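Local coordinates for protein alpha-amylase inhibitor 0.19 (PDB 1HSS) that inhibits alpha-amylases, including those of animals, as a disulfide-rich homodimeric wheat-kernel protein of the cereal trypsin/alpha-amylase inhibitor family, at residues A[42-53]-A[95-106]. Sequence-based numbering, arbitrary orientation.
Sequences CQQLAHISEWCR and ITAVCRLPIVVD
Cys42 and Cys99 supply the covalent link: SG of Cys42 lies 2.0 Å from SG of Cys99, and a chi3 of -85° is that of a relaxed disulfide. It ties helix 35-46 to the region of helix 95-98, just before Arg100, which at positive phi closes a Schellman motif. Helices cross-linked by disulfides characterise this inhibitor family, and this bridge is one of five.

Apolar packing continues from this bridge. Leu45 sends CD1 against CG2 of Ile95 (3.7 Å), the two side chains meeting at about a right angle, while CB of Leu45 receives CD2 of Leu101 at 3.6 Å. At the far end Val104 sets its methyl CG2 over one face of the Trp51 six-membered ring, 18° off the normal, a CH-pi contact whose exact spacing is doubtful.

Two direct hydrogen bonds join the segments. N of Val104 donates to O of Glu50 (3.0 Å) from above the carbonyl plane. Arg53, its chain bent at chi2 (107°) and chi3, brings NH2 within 3.1 Å of O of Pro102, on a lone pair in the carbonyl plane. CG of Leu101 covers one face of that guanidinium and N of Glu50 the other; NH1 turns back to O of Ile48 in a weak bond. A water also bridges OE1 of Glu50 and O of Ile103.

Beyond the contact, Ile103 pairs with Ala112 in the small antiparallel sheet. Segment 95-106 is thus tied to helix 35-46 by the disulfide, to the connecting loop through Glu50, and to the start of helix 53-67 through the buried, sandwiched Arg53.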
ATOM      1  N   CYS A  42      -8.405   6.099  -9.687  1.00 14.89           N
ATOM      2  CA  CYS A  42      -8.417   7.102  -8.629  1.00 16.75           C
ATOM      3  C   CYS A  42      -9.625   8.018  -8.701  1.00 16.36           C
ATOM      4  O   CYS A  42     -10.169   8.423  -7.680  1.00 20.00           O
ATOM      5  CB  CYS A  42      -7.134   7.941  -8.699  1.00 19.54           C
ATOM      6  SG  CYS A  42      -5.666   6.920  -8.408  1.00 19.53           S
ATOM      7  N   GLN A  43      -9.989   8.393  -9.923  1.00 19.44           N
ATOM      8  CA  GLN A  43     -11.196   9.167 -10.207  1.00 22.36           C
ATOM      9  C   GLN A  43     -12.456   8.531  -9.629  1.00 20.77           C
ATOM     10  O   GLN A  43     -13.266   9.201  -8.986  1.00 24.36           O
ATOM     11  CB  GLN A  43     -11.336   9.317 -11.717  1.00 21.75           C
ATOM     12  CG  GLN A  43     -12.736   9.631 -12.221  1.00 22.95           C
ATOM     13  CD  GLN A  43     -13.057  11.111 -12.219  1.00 26.65           C
ATOM     14  OE1 GLN A  43     -12.376  11.913 -11.574  1.00 22.63           O
ATOM     15  NE2 GLN A  43     -14.155  11.472 -12.871  1.00 29.83           N
ATOM     16  N   GLN A  44     -12.621   7.236  -9.875  1.00 20.11           N
ATOM     17  CA  GLN A  44     -13.681   6.441  -9.259  1.00 19.82           C
ATOM     18  C   GLN A  44     -13.611   6.352  -7.723  1.00 21.74           C
ATOM     19  O   GLN A  44     -14.634   6.495  -7.056  1.00 25.57           O
ATOM     20  CB  GLN A  44     -13.682   5.032  -9.857  1.00 27.07           C
ATOM     21  CG  GLN A  44     -14.669   4.848 -10.999  1.00 31.75           C
ATOM     22  CD  GLN A  44     -14.494   3.537 -11.775  1.00 32.54           C
ATOM     23  OE1 GLN A  44     -13.938   2.550 -11.279  1.00 30.71           O
ATOM     24  NE2 GLN A  44     -14.972   3.533 -13.008  1.00 31.40           N
ATOM     25  N   LEU A  45     -12.419   6.138  -7.160  1.00 20.23           N
ATOM     26  CA  LEU A  45     -12.242   6.180  -5.704  1.00 19.53           C
ATOM     27  C   LEU A  45     -12.555   7.552  -5.103  1.00 19.58           C
ATOM     28  O   LEU A  45     -13.233   7.637  -4.081  1.00 21.55           O
ATOM     29  CB  LEU A  45     -10.824   5.769  -5.303  1.00 14.90           C
ATOM     30  CG  LEU A  45     -10.600   4.281  -5.006  1.00 16.69           C
ATOM     31  CD1 LEU A  45      -9.128   4.003  -4.823  1.00 14.49           C
ATOM     32  CD2 LEU A  45     -11.398   3.849  -3.774  1.00 15.83           C
ATOM     33  N   ALA A  46     -12.147   8.619  -5.795  1.00 19.62           N
ATOM     34  CA  ALA A  46     -12.327   9.992  -5.320  1.00 18.03           C
ATOM     35  C   ALA A  46     -13.794  10.343  -5.062  1.00 20.55           C
ATOM     36  O   ALA A  46     -14.112  11.081  -4.127  1.00 20.80           O
ATOM     37  CB  ALA A  46     -11.728  10.974  -6.323  1.00 19.84           C
ATOM     38  N   HIS A  47     -14.694   9.755  -5.838  1.00 22.49           N
ATOM     39  CA  HIS A  47     -16.122  10.033  -5.697  1.00 28.19           C
ATOM     40  C   HIS A  47     -16.795   9.342  -4.521  1.00 27.75           C
ATOM     41  O   HIS A  47     -17.885   9.721  -4.113  1.00 31.89           O
ATOM     42  CB  HIS A  47     -16.861   9.655  -6.970  1.00 37.46           C
ATOM     43  CG  HIS A  47     -16.365  10.375  -8.181  1.00 52.33           C
ATOM     44  ND1 HIS A  47     -16.737  10.025  -9.463  1.00 62.49           N
ATOM     45  CD2 HIS A  47     -15.487  11.398  -8.308  1.00 54.68           C
ATOM     46  CE1 HIS A  47     -16.116  10.808 -10.328  1.00 63.45           C
ATOM     47  NE2 HIS A  47     -15.352  11.651  -9.652  1.00 62.09           N
ATOM     48  N   ILE A  48     -16.186   8.280  -4.031  1.00 24.86           N
ATOM     49  CA  ILE A  48     -16.701   7.587  -2.868  1.00 25.18           C
ATOM     50  C   ILE A  48     -16.181   8.297  -1.628  1.00 25.64           C
ATOM     51  O   ILE A  48     -15.098   8.886  -1.665  1.00 25.69           O
ATOM     52  CB  ILE A  48     -16.255   6.096  -2.890  1.00 23.75           C
ATOM     53  CG1 ILE A  48     -16.821   5.440  -4.161  1.00 23.25           C
ATOM     54  CG2 ILE A  48     -16.725   5.362  -1.625  1.00 22.08           C
ATOM     55  CD1 ILE A  48     -16.172   4.136  -4.546  1.00 23.87           C
ATOM     56  N   SER A  49     -17.007   8.364  -0.585  1.00 25.18           N
ATOM     57  CA  SER A  49     -16.633   9.066   0.637  1.00 25.01           C
ATOM     58  C   SER A  49     -15.482   8.383   1.367  1.00 23.27           C
ATOM     59  O   SER A  49     -15.299   7.174   1.261  1.00 22.40           O
ATOM     60  CB  SER A  49     -17.852   9.191   1.554  1.00 24.87           C
ATOM     61  OG  SER A  49     -17.740   8.352   2.683  1.00 30.58           O
ATOM     62  N   GLU A  50     -14.772   9.153   2.180  1.00 21.87           N
ATOM     63  CA  GLU A  50     -13.682   8.647   3.029  1.00 22.91           C
ATOM     64  C   GLU A  50     -14.072   7.413   3.829  1.00 21.79           C
ATOM     65  O   GLU A  50     -13.228   6.572   4.157  1.00 20.05           O
ATOM     66  CB  GLU A  50     -13.254   9.726   4.012  1.00 23.75           C
ATOM     67  CG  GLU A  50     -12.194  10.640   3.500  1.00 37.79           C
ATOM     68  CD  GLU A  50     -11.697  11.626   4.557  1.00 45.66           C
ATOM     69  OE1 GLU A  50     -11.864  11.348   5.772  1.00 45.88           O
ATOM     70  OE2 GLU A  50     -11.106  12.669   4.164  1.00 51.58           O
ATOM     71  N   TRP A  51     -15.342   7.376   4.225  1.00 22.01           N
ATOM     72  CA  TRP A  51     -15.877   6.308   5.052  1.00 24.04           C
ATOM     73  C   TRP A  51     -16.111   5.010   4.284  1.00 23.00           C
ATOM     74  O   TRP A  51     -16.127   3.935   4.871  1.00 22.53           O
ATOM     75  CB  TRP A  51     -17.178   6.771   5.697  1.00 29.09           C
ATOM     76  CG  TRP A  51     -16.977   7.906   6.654  1.00 39.40           C
ATOM     77  CD1 TRP A  51     -16.941   9.236   6.353  1.00 40.72           C
ATOM     78  CD2 TRP A  51     -16.810   7.811   8.083  1.00 46.49           C
ATOM     79  NE1 TRP A  51     -16.773   9.974   7.499  1.00 43.41           N
ATOM     80  CE2 TRP A  51     -16.687   9.124   8.575  1.00 48.32           C
ATOM     81  CE3 TRP A  51     -16.767   6.741   8.994  1.00 53.52           C
ATOM     82  CZ2 TRP A  51     -16.517   9.401   9.943  1.00 54.49           C
ATOM     83  CZ3 TRP A  51     -16.598   7.022  10.355  1.00 53.50           C
ATOM     84  CH2 TRP A  51     -16.475   8.337  10.811  1.00 49.98           C
ATOM     85  N   CYS A  52     -16.309   5.104   2.973  1.00 20.67           N
ATOM     86  CA  CYS A  52     -16.744   3.948   2.202  1.00 18.63           C
ATOM     87  C   CYS A  52     -15.741   3.497   1.168  1.00 19.14           C
ATOM     88  O   CYS A  52     -15.989   2.535   0.447  1.00 21.60           O
ATOM     89  CB  CYS A  52     -18.068   4.240   1.510  1.00 20.63           C
ATOM     90  SG  CYS A  52     -19.413   4.522   2.692  1.00 25.24           S
ATOM     91  N   ARG A  53     -14.610   4.190   1.086  1.00 16.79           N
ATOM     92  CA  ARG A  53     -13.578   3.858   0.108  1.00 18.60           C
ATOM     93  C   ARG A  53     -13.000   2.452   0.306  1.00 18.16           C
ATOM     94  O   ARG A  53     -12.835   1.723  -0.656  1.00 22.76           O
ATOM     95  CB  ARG A  53     -12.457   4.897   0.158  1.00 17.32           C
ATOM     96  CG  ARG A  53     -12.255   5.680  -1.121  1.00 14.95           C
ATOM     97  CD  ARG A  53     -12.729   7.137  -1.051  1.00 17.64           C
ATOM     98  NE  ARG A  53     -11.698   8.081  -0.666  1.00 16.17           N
ATOM     99  CZ  ARG A  53     -11.805   9.410  -0.755  1.00 13.41           C
ATOM    100  NH1 ARG A  53     -12.697  10.006  -1.527  1.00 13.30           N
ATOM    101  NH2 ARG A  53     -10.918  10.159  -0.142  1.00 14.51           N
ATOM    102  N   ILE A  95      -4.399   0.746  -2.675  1.00 14.24           N
ATOM    103  CA  ILE A  95      -4.723   1.448  -3.934  1.00 16.51           C
ATOM    104  C   ILE A  95      -5.142   2.902  -3.675  1.00 16.10           C
ATOM    105  O   ILE A  95      -4.744   3.835  -4.370  1.00 18.02           O
ATOM    106  CB  ILE A  95      -5.849   0.715  -4.700  1.00 13.39           C
ATOM    107  CG1 ILE A  95      -5.300  -0.576  -5.313  1.00 11.69           C
ATOM    108  CG2 ILE A  95      -6.446   1.629  -5.772  1.00 11.89           C
ATOM    109  CD1 ILE A  95      -6.344  -1.386  -6.066  1.00 21.20           C
ATOM    110  N   THR A  96      -5.717   3.064  -2.498  1.00 17.44           N
ATOM    111  CA  THR A  96      -6.175   4.322  -1.931  1.00 16.50           C
ATOM    112  C   THR A  96      -4.956   5.219  -1.478  1.00 18.15           C
ATOM    113  O   THR A  96      -4.855   6.405  -1.851  1.00 16.65           O
ATOM    114  CB  THR A  96      -7.200   3.906  -0.796  1.00 16.03           C
ATOM    115  OG1 THR A  96      -8.208   4.895  -0.630  1.00 21.41           O
ATOM    116  CG2 THR A  96      -6.529   3.580   0.480  1.00  6.50           C
ATOM    117  N   ALA A  97      -3.894   4.567  -1.006  1.00 17.39           N
ATOM    118  CA  ALA A  97      -2.615   5.244  -0.791  1.00 16.55           C
ATOM    119  C   ALA A  97      -1.922   5.678  -2.100  1.00 17.70           C
ATOM    120  O   ALA A  97      -1.413   6.796  -2.204  1.00 16.11           O
ATOM    121  CB  ALA A  97      -1.681   4.345   0.022  1.00 18.36           C
ATOM    122  N   VAL A  98      -1.887   4.807  -3.108  1.00 18.12           N
ATOM    123  CA  VAL A  98      -1.255   5.209  -4.351  1.00 20.77           C
ATOM    124  C   VAL A  98      -2.028   6.332  -5.043  1.00 22.17           C
ATOM    125  O   VAL A  98      -1.419   7.260  -5.566  1.00 21.96           O
ATOM    126  CB  VAL A  98      -0.998   4.008  -5.309  1.00 19.21           C
ATOM    127  CG1 VAL A  98      -0.785   2.726  -4.498  1.00 18.68           C
ATOM    128  CG2 VAL A  98      -2.103   3.870  -6.331  1.00 25.89           C
ATOM    129  N   CYS A  99      -3.338   6.378  -4.809  1.00 20.46           N
ATOM    130  CA  CYS A  99      -4.175   7.507  -5.234  1.00 19.44           C
ATOM    131  C   CYS A  99      -4.094   8.752  -4.322  1.00 19.03           C
ATOM    132  O   CYS A  99      -4.649   9.798  -4.657  1.00 19.91           O
ATOM    133  CB  CYS A  99      -5.656   7.091  -5.350  1.00 18.69           C
ATOM    134  SG  CYS A  99      -6.124   5.946  -6.696  1.00 19.76           S
ATOM    135  N   ARG A 100      -3.376   8.659  -3.205  1.00 20.57           N
ATOM    136  CA  ARG A 100      -3.326   9.722  -2.187  1.00 23.28           C
ATOM    137  C   ARG A 100      -4.724  10.147  -1.700  1.00 22.95           C
ATOM    138  O   ARG A 100      -4.987  11.330  -1.461  1.00 23.27           O
ATOM    139  CB  ARG A 100      -2.540  10.955  -2.680  1.00 25.40           C
ATOM    140  CG  ARG A 100      -1.607  10.709  -3.849  1.00 30.60           C
ATOM    141  CD  ARG A 100      -0.175  10.530  -3.441  1.00 42.03           C
ATOM    142  NE  ARG A 100       0.714  10.993  -4.501  1.00 52.00           N
ATOM    143  CZ  ARG A 100       0.955  12.276  -4.752  1.00 60.80           C
ATOM    144  NH1 ARG A 100       0.478  13.224  -3.942  1.00 62.23           N
ATOM    145  NH2 ARG A 100       1.717  12.609  -5.779  1.00 59.01           N
ATOM    146  N   LEU A 101      -5.585   9.154  -1.489  1.00 20.89           N
ATOM    147  CA  LEU A 101      -6.943   9.381  -1.021  1.00 18.38           C
ATOM    148  C   LEU A 101      -7.047   8.822   0.396  1.00 17.94           C
ATOM    149  O   LEU A 101      -6.755   7.654   0.627  1.00 19.97           O
ATOM    150  CB  LEU A 101      -7.947   8.677  -1.944  1.00 17.02           C
ATOM    151  CG  LEU A 101      -8.740   9.349  -3.076  1.00 18.10           C
ATOM    152  CD1 LEU A 101      -8.260  10.730  -3.363  1.00 15.50           C
ATOM    153  CD2 LEU A 101      -8.696   8.483  -4.316  1.00 14.66           C
ATOM    154  N   PRO A 102      -7.346   9.686   1.384  1.00 18.44           N
ATOM    155  CA  PRO A 102      -7.507   9.194   2.755  1.00 19.63           C
ATOM    156  C   PRO A 102      -8.836   8.483   3.000  1.00 21.00           C
ATOM    157  O   PRO A 102      -9.812   8.625   2.251  1.00 20.94           O
ATOM    158  CB  PRO A 102      -7.358  10.460   3.615  1.00 21.67           C
ATOM    159  CG  PRO A 102      -7.814  11.561   2.723  1.00 21.85           C
ATOM    160  CD  PRO A 102      -7.407  11.161   1.325  1.00 16.85           C
ATOM    161  N   ILE A 103      -8.810   7.619   3.995  1.00 19.57           N
ATOM    162  CA  ILE A 103      -9.968   6.838   4.379  1.00 19.94           C
ATOM    163  C   ILE A 103     -10.156   7.069   5.884  1.00 22.03           C
ATOM    164  O   ILE A 103      -9.255   7.597   6.532  1.00 20.53           O
ATOM    165  CB  ILE A 103      -9.728   5.325   4.038  1.00 16.34           C
ATOM    166  CG1 ILE A 103      -8.443   4.805   4.687  1.00 18.44           C
ATOM    167  CG2 ILE A 103      -9.520   5.166   2.546  1.00 13.87           C
ATOM    168  CD1 ILE A 103      -8.648   4.027   5.969  1.00 22.88           C
ATOM    169  N   VAL A 104     -11.347   6.833   6.431  1.00 25.22           N
ATOM    170  CA  VAL A 104     -11.438   6.815   7.882  1.00 28.80           C
ATOM    171  C   VAL A 104     -11.528   5.394   8.421  1.00 28.45           C
ATOM    172  O   VAL A 104     -12.225   4.551   7.853  1.00 28.81           O
ATOM    173  CB  VAL A 104     -12.566   7.726   8.435  1.00 28.46           C
ATOM    174  CG1 VAL A 104     -13.144   8.577   7.342  1.00 24.59           C
ATOM    175  CG2 VAL A 104     -13.599   6.916   9.148  1.00 33.42           C
ATOM    176  N   VAL A 105     -10.609   5.090   9.342  1.00 29.68           N
ATOM    177  CA  VAL A 105     -10.312   3.724   9.757  1.00 32.51           C
ATOM    178  C   VAL A 105     -11.481   3.082  10.492  1.00 38.28           C
ATOM    179  O   VAL A 105     -11.793   1.913  10.286  1.00 42.59           O
ATOM    180  CB  VAL A 105      -9.066   3.676  10.657  1.00 28.89           C
ATOM    181  CG1 VAL A 105      -8.728   2.238  11.004  1.00 26.65           C
ATOM    182  CG2 VAL A 105      -7.891   4.318   9.955  1.00 28.33           C
ATOM    183  N   ASP A 106     -12.139   3.863  11.334  1.00 43.59           N
ATOM    184  CA  ASP A 106     -13.400   3.437  11.921  1.00 48.28           C
ATOM    185  C   ASP A 106     -14.167   4.587  12.589  1.00 50.80           C
ATOM    186  O   ASP A 106     -13.875   5.765  12.367  1.00 50.68           O
ATOM    187  CB  ASP A 106     -13.155   2.298  12.921  1.00 47.82           C
ATOM    188  CG  ASP A 106     -12.144   2.665  14.001  1.00 48.21           C
ATOM    189  OD1 ASP A 106     -11.946   3.864  14.291  1.00 43.65           O
ATOM    190  OD2 ASP A 106     -11.561   1.736  14.588  1.00 49.36           O
TER
HETATM  191  O   HOH W   1      -9.426  10.512   6.750  1.00 29.32           O